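Local coordinates for protein serpin-ZX (PDB 3LE2) that inhibits proteases, including metacaspase-9 and RD21A, by the serpin mechanism of reactive centre loop cleavage and covalent trapping of the enzyme, thereby restraining programmed cell death, at residues G90-S95 / R234-Y239; P37-V42 / F169-Y174. All coordinates share one frame; numbering follows the deposited sequence.

Contacts 1 and 2 have centres about 16 Å apart and meet through neighbouring antiparallel strands, 93-103 and 167-176, of the large central serpin sheet (sheet A). Their segments alternate along the chain: 37-42, 90-95, 169-174, then 234-239. They join directly, most closely through a probable hydrogen bond from Y174 N to S95 O at 2.8 Å. From this shared pair of strands, contact 1 reaches strand 236-243 of sheet B, while contact 2 reaches helix 37-49 behind sheet A. Strand 167-176 also pairs directly with 326-335, so the reactive centre loop is not inserted between them, consistent with the native, stressed conformation.

Contact 1: G90-S95 / R234-Y239; sequences GGPKLS and RQFSMY. With ACT (acetate ion), chain C.
P92 and F236 meet ring against ring at a slant. The corner of the proline carries the contact: CG lies 3.5 Å from F236 CD1, and P92 CD lies 3.9 Å from F236 CE1, so one flank of the phenyl ring takes both atoms. L94 adds a looser touch, its CD1 standing 4.3 Å from F236 CZ at the far end of the same ring. F236 has CG anti to its carbonyl carbon (chi1 -62°), which carries the ring out of its own strand into this apolar meeting point; no hydrogen bond joins the two segments.

The rim of F236 also has a neighbour from its own segment, R234. F236 CZ sits 3.6 Å above the guanidinium plane of R234, offset toward the rim of that group, while R234 CZ lies in the plane of the phenyl ring at its edge. The two flat groups are therefore turned edge to face, and a salt bridge to D232 and a hydrogen bond to A84 O help fix the guanidinium's rotation. Farther along the strand, an acetate, probably from the crystallisation liquor, approaches the edge of the Y239 ring, OXT being 3.2 Å from Y239 CE1. S237 OG and Y239 OH are both hydrogen-bonded to N377.

The contact joins the start of strand 93-103 in sheet A to the start of strand 236-243 in sheet B. F175 of strand 167-176 touches P92 and L94, and L383 of strand 382-388 packs on both L94 and F236.

Contact 2: P37-V42 / F169-Y174; sequences PASINV and FANALY
The carboxamide of N171 has S39 over one face: S39 O lies above the amide plane, 3.6 Å from N171 ND2, and S39 CB lies on the same side, 3.0 Å from N171 OD1. That close approach is the tightest between the segments. Water 1 comes to the oxygen end, tilted off the plane on the side away from S39, and donates to N171 OD1 at 2.7 Å. N171 ND2 is hydrogen-bonded to N98 OD1, and H329 ND1 makes a weak hydrogen bond to N171 OD1, so both ends of the amide have partners that restrict its rotation.

With CG anti to the backbone N (chi1 -177°), N171 extends from strand 167-176 toward helix 37-49. This is the shutter region of the serpin fold, where the start of the helix lies behind the middle of sheet A and a polar network spans adjacent strands. Here those strands are 93-103, 167-176 and 326-335, which supply N98, N171 and H329.

No direct hydrogen bond joins the two segments; water 1 bridges them instead. It accepts from S39 OG at 3.0 Å and donates to A172 O at 2.9 Å as well as to N171. S39 OG is also hydrogen-bonded to S36 OG, just before the helix, and the same hydroxyl packs 3.7 Å from L173 CB, with L173 CD2 a little farther away.

Contact 1: G90-S95 / R234-Y239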
# COMPACT_ATOMS: atom_id res chain seq x y z
N GLY A 90 -9.33 7.06 -18.10
CA GLY A 90 -10.61 6.71 -17.49
C GLY A 90 -10.49 5.74 -16.34
O GLY A 90 -11.50 5.34 -15.75
N GLY A 91 -9.27 5.35 -16.02
CA GLY A 91 -9.01 4.50 -14.88
C GLY A 91 -8.77 5.33 -13.64
O GLY A 91 -8.93 6.54 -13.66
N PRO A 92 -8.35 4.69 -12.55
CA PRO A 92 -8.22 5.42 -11.29
C PRO A 92 -7.18 6.53 -11.37
O PRO A 92 -6.34 6.57 -12.27
CB PRO A 92 -7.79 4.33 -10.29
CG PRO A 92 -8.27 3.06 -10.91
CD PRO A 92 -8.04 3.26 -12.38
N LYS A 93 -7.25 7.43 -10.42
CA LYS A 93 -6.30 8.50 -10.31
C LYS A 93 -5.24 8.01 -9.35
O LYS A 93 -5.55 7.57 -8.24
CB LYS A 93 -6.98 9.74 -9.75
CG LYS A 93 -6.03 10.90 -9.44
CD LYS A 93 -5.53 11.52 -10.73
CE LYS A 93 -4.54 12.64 -10.49
NZ LYS A 93 -3.93 13.05 -11.80
N LEU A 94 -3.99 8.07 -9.79
CA LEU A 94 -2.84 7.75 -8.95
C LEU A 94 -1.85 8.87 -9.08
O LEU A 94 -1.66 9.42 -10.17
CB LEU A 94 -2.15 6.45 -9.38
CG LEU A 94 -2.81 5.10 -9.08
CD1 LEU A 94 -3.88 4.76 -10.11
CD2 LEU A 94 -1.73 4.01 -9.04
N SER A 95 -1.19 9.18 -7.97
CA SER A 95 -0.15 10.19 -7.96
C SER A 95 0.95 9.74 -7.00
O SER A 95 0.66 9.30 -5.88
CB SER A 95 -0.73 11.54 -7.55
OG SER A 95 0.26 12.54 -7.66
N ARG A 234 -4.83 -1.77 -16.86
CA ARG A 234 -4.73 -2.32 -15.51
C ARG A 234 -6.11 -2.59 -14.94
O ARG A 234 -7.08 -1.91 -15.28
CB ARG A 234 -3.92 -1.38 -14.63
CG ARG A 234 -2.51 -1.20 -15.16
CD ARG A 234 -1.83 0.03 -14.61
NE ARG A 234 -2.60 1.24 -14.83
CZ ARG A 234 -2.36 2.38 -14.19
NH1 ARG A 234 -1.37 2.43 -13.31
NH2 ARG A 234 -3.09 3.46 -14.43
N GLN A 235 -6.20 -3.62 -14.11
CA GLN A 235 -7.45 -3.91 -13.42
C GLN A 235 -7.22 -3.86 -11.92
O GLN A 235 -6.61 -4.76 -11.33
CB GLN A 235 -8.00 -5.28 -13.83
CG GLN A 235 -9.25 -5.69 -13.02
CD GLN A 235 -10.39 -4.68 -13.16
OE1 GLN A 235 -10.76 -3.98 -12.21
NE2 GLN A 235 -10.94 -4.60 -14.37
N PHE A 236 -7.72 -2.81 -11.28
CA PHE A 236 -7.56 -2.66 -9.85
C PHE A 236 -8.79 -3.19 -9.15
O PHE A 236 -9.90 -3.08 -9.66
CB PHE A 236 -7.36 -1.20 -9.47
CG PHE A 236 -6.13 -0.57 -10.06
CD1 PHE A 236 -6.21 0.19 -11.22
CD2 PHE A 236 -4.90 -0.74 -9.46
CE1 PHE A 236 -5.08 0.77 -11.76
CE2 PHE A 236 -3.76 -0.15 -9.99
CZ PHE A 236 -3.85 0.61 -11.14
N SER A 237 -8.60 -3.77 -7.97
CA SER A 237 -9.71 -4.14 -7.09
C SER A 237 -9.32 -3.90 -5.64
O SER A 237 -8.14 -3.81 -5.30
CB SER A 237 -10.10 -5.61 -7.28
OG SER A 237 -10.32 -5.89 -8.65
N MET A 238 -10.33 -3.80 -4.79
CA MET A 238 -10.09 -3.74 -3.35
C MET A 238 -10.67 -5.00 -2.75
O MET A 238 -11.78 -5.42 -3.09
CB MET A 238 -10.71 -2.48 -2.71
CG MET A 238 -10.60 -2.44 -1.17
SD MET A 238 -11.30 -0.96 -0.40
CE MET A 238 -9.97 0.22 -0.70
N TYR A 239 -9.91 -5.62 -1.86
CA TYR A 239 -10.35 -6.83 -1.22
C TYR A 239 -10.53 -6.58 0.26
O TYR A 239 -9.72 -5.87 0.90
CB TYR A 239 -9.35 -7.96 -1.49
CG TYR A 239 -9.30 -8.33 -2.96
CD1 TYR A 239 -10.29 -9.13 -3.54
CD2 TYR A 239 -8.29 -7.84 -3.77
CE1 TYR A 239 -10.26 -9.43 -4.89
CE2 TYR A 239 -8.25 -8.15 -5.11
CZ TYR A 239 -9.23 -8.95 -5.67
OH TYR A 239 -9.15 -9.23 -7.01
C ACT C . -12.28 -9.73 -8.23
O ACT C . -12.38 -8.47 -8.22
OXT ACT C . -12.38 -10.32 -7.12
CH3 ACT C . -12.05 -10.51 -9.50

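Contact 2: P37-V42 / F169-Y174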
# COMPACT_ATOMS: atom_id res chain seq x y z
N PRO A 37 2.99 -1.12 0.11
CA PRO A 37 4.15 -2.02 0.11
C PRO A 37 4.99 -1.84 -1.16
O PRO A 37 6.21 -1.89 -1.10
CB PRO A 37 3.51 -3.42 0.10
CG PRO A 37 2.10 -3.22 0.54
CD PRO A 37 1.71 -1.84 0.11
N ALA A 38 4.33 -1.63 -2.29
CA ALA A 38 5.01 -1.34 -3.54
C ALA A 38 5.93 -0.14 -3.41
O ALA A 38 7.09 -0.20 -3.81
CB ALA A 38 4.00 -1.11 -4.65
N SER A 39 5.41 0.95 -2.85
CA SER A 39 6.20 2.17 -2.64
C SER A 39 7.35 1.93 -1.66
O SER A 39 8.45 2.48 -1.83
CB SER A 39 5.33 3.31 -2.10
OG SER A 39 4.16 3.43 -2.87
N ILE A 40 7.09 1.16 -0.62
CA ILE A 40 8.15 0.87 0.34
C ILE A 40 9.26 0.13 -0.39
O ILE A 40 10.44 0.43 -0.22
CB ILE A 40 7.65 -0.02 1.49
CG1 ILE A 40 6.54 0.68 2.28
CG2 ILE A 40 8.82 -0.36 2.42
CD1 ILE A 40 7.02 1.86 3.04
N ASN A 41 8.86 -0.86 -1.19
CA ASN A 41 9.82 -1.71 -1.90
C ASN A 41 10.57 -0.96 -2.98
O ASN A 41 11.71 -1.30 -3.30
CB ASN A 41 9.13 -2.97 -2.45
CG ASN A 41 8.74 -3.95 -1.35
OD1 ASN A 41 9.13 -3.77 -0.19
ND2 ASN A 41 7.99 -4.98 -1.70
N VAL A 42 9.92 0.07 -3.53
CA VAL A 42 10.59 1.01 -4.44
C VAL A 42 11.73 1.77 -3.74
O VAL A 42 12.80 1.95 -4.31
CB VAL A 42 9.60 2.03 -5.02
CG1 VAL A 42 10.36 3.25 -5.56
CG2 VAL A 42 8.74 1.40 -6.11
N PHE A 169 14.35 9.31 2.98
CA PHE A 169 13.55 9.09 1.80
C PHE A 169 12.13 9.53 2.11
O PHE A 169 11.63 9.31 3.21
CB PHE A 169 13.61 7.63 1.39
CG PHE A 169 14.96 7.22 0.90
CD1 PHE A 169 15.31 7.37 -0.44
CD2 PHE A 169 15.91 6.72 1.78
CE1 PHE A 169 16.56 7.01 -0.89
CE2 PHE A 169 17.16 6.36 1.33
CZ PHE A 169 17.49 6.50 0.00
N ALA A 170 11.49 10.20 1.17
CA ALA A 170 10.12 10.60 1.38
C ALA A 170 9.32 10.04 0.24
O ALA A 170 9.65 10.26 -0.92
CB ALA A 170 9.99 12.13 1.45
N ASN A 171 8.28 9.29 0.58
CA ASN A 171 7.50 8.60 -0.42
C ASN A 171 6.01 8.68 -0.11
O ASN A 171 5.59 8.57 1.04
CB ASN A 171 7.96 7.14 -0.53
CG ASN A 171 7.22 6.38 -1.61
OD1 ASN A 171 6.01 6.20 -1.53
ND2 ASN A 171 7.95 5.93 -2.63
N ALA A 172 5.21 8.90 -1.14
CA ALA A 172 3.77 8.98 -0.95
C ALA A 172 3.05 8.37 -2.15
O ALA A 172 3.53 8.44 -3.27
CB ALA A 172 3.34 10.43 -0.75
N LEU A 173 1.90 7.76 -1.90
CA LEU A 173 1.09 7.24 -2.99
C LEU A 173 -0.35 7.65 -2.75
O LEU A 173 -0.95 7.29 -1.73
CB LEU A 173 1.21 5.70 -3.10
CG LEU A 173 0.44 5.05 -4.27
CD1 LEU A 173 0.98 5.52 -5.62
CD2 LEU A 173 0.44 3.51 -4.23
N TYR A 174 -0.89 8.43 -3.68
CA TYR A 174 -2.31 8.76 -3.67
C TYR A 174 -3.04 7.92 -4.71
O TYR A 174 -2.57 7.75 -5.83
CB TYR A 174 -2.54 10.26 -3.91
CG TYR A 174 -4.00 10.67 -4.05
CD1 TYR A 174 -4.74 11.04 -2.93
CD2 TYR A 174 -4.64 10.67 -5.29
CE1 TYR A 174 -6.08 11.43 -3.03
CE2 TYR A 174 -5.99 11.05 -5.40
CZ TYR A 174 -6.70 11.43 -4.26
OH TYR A 174 -8.02 11.80 -4.33
O HOH W 1 5.02 6.05 -4.07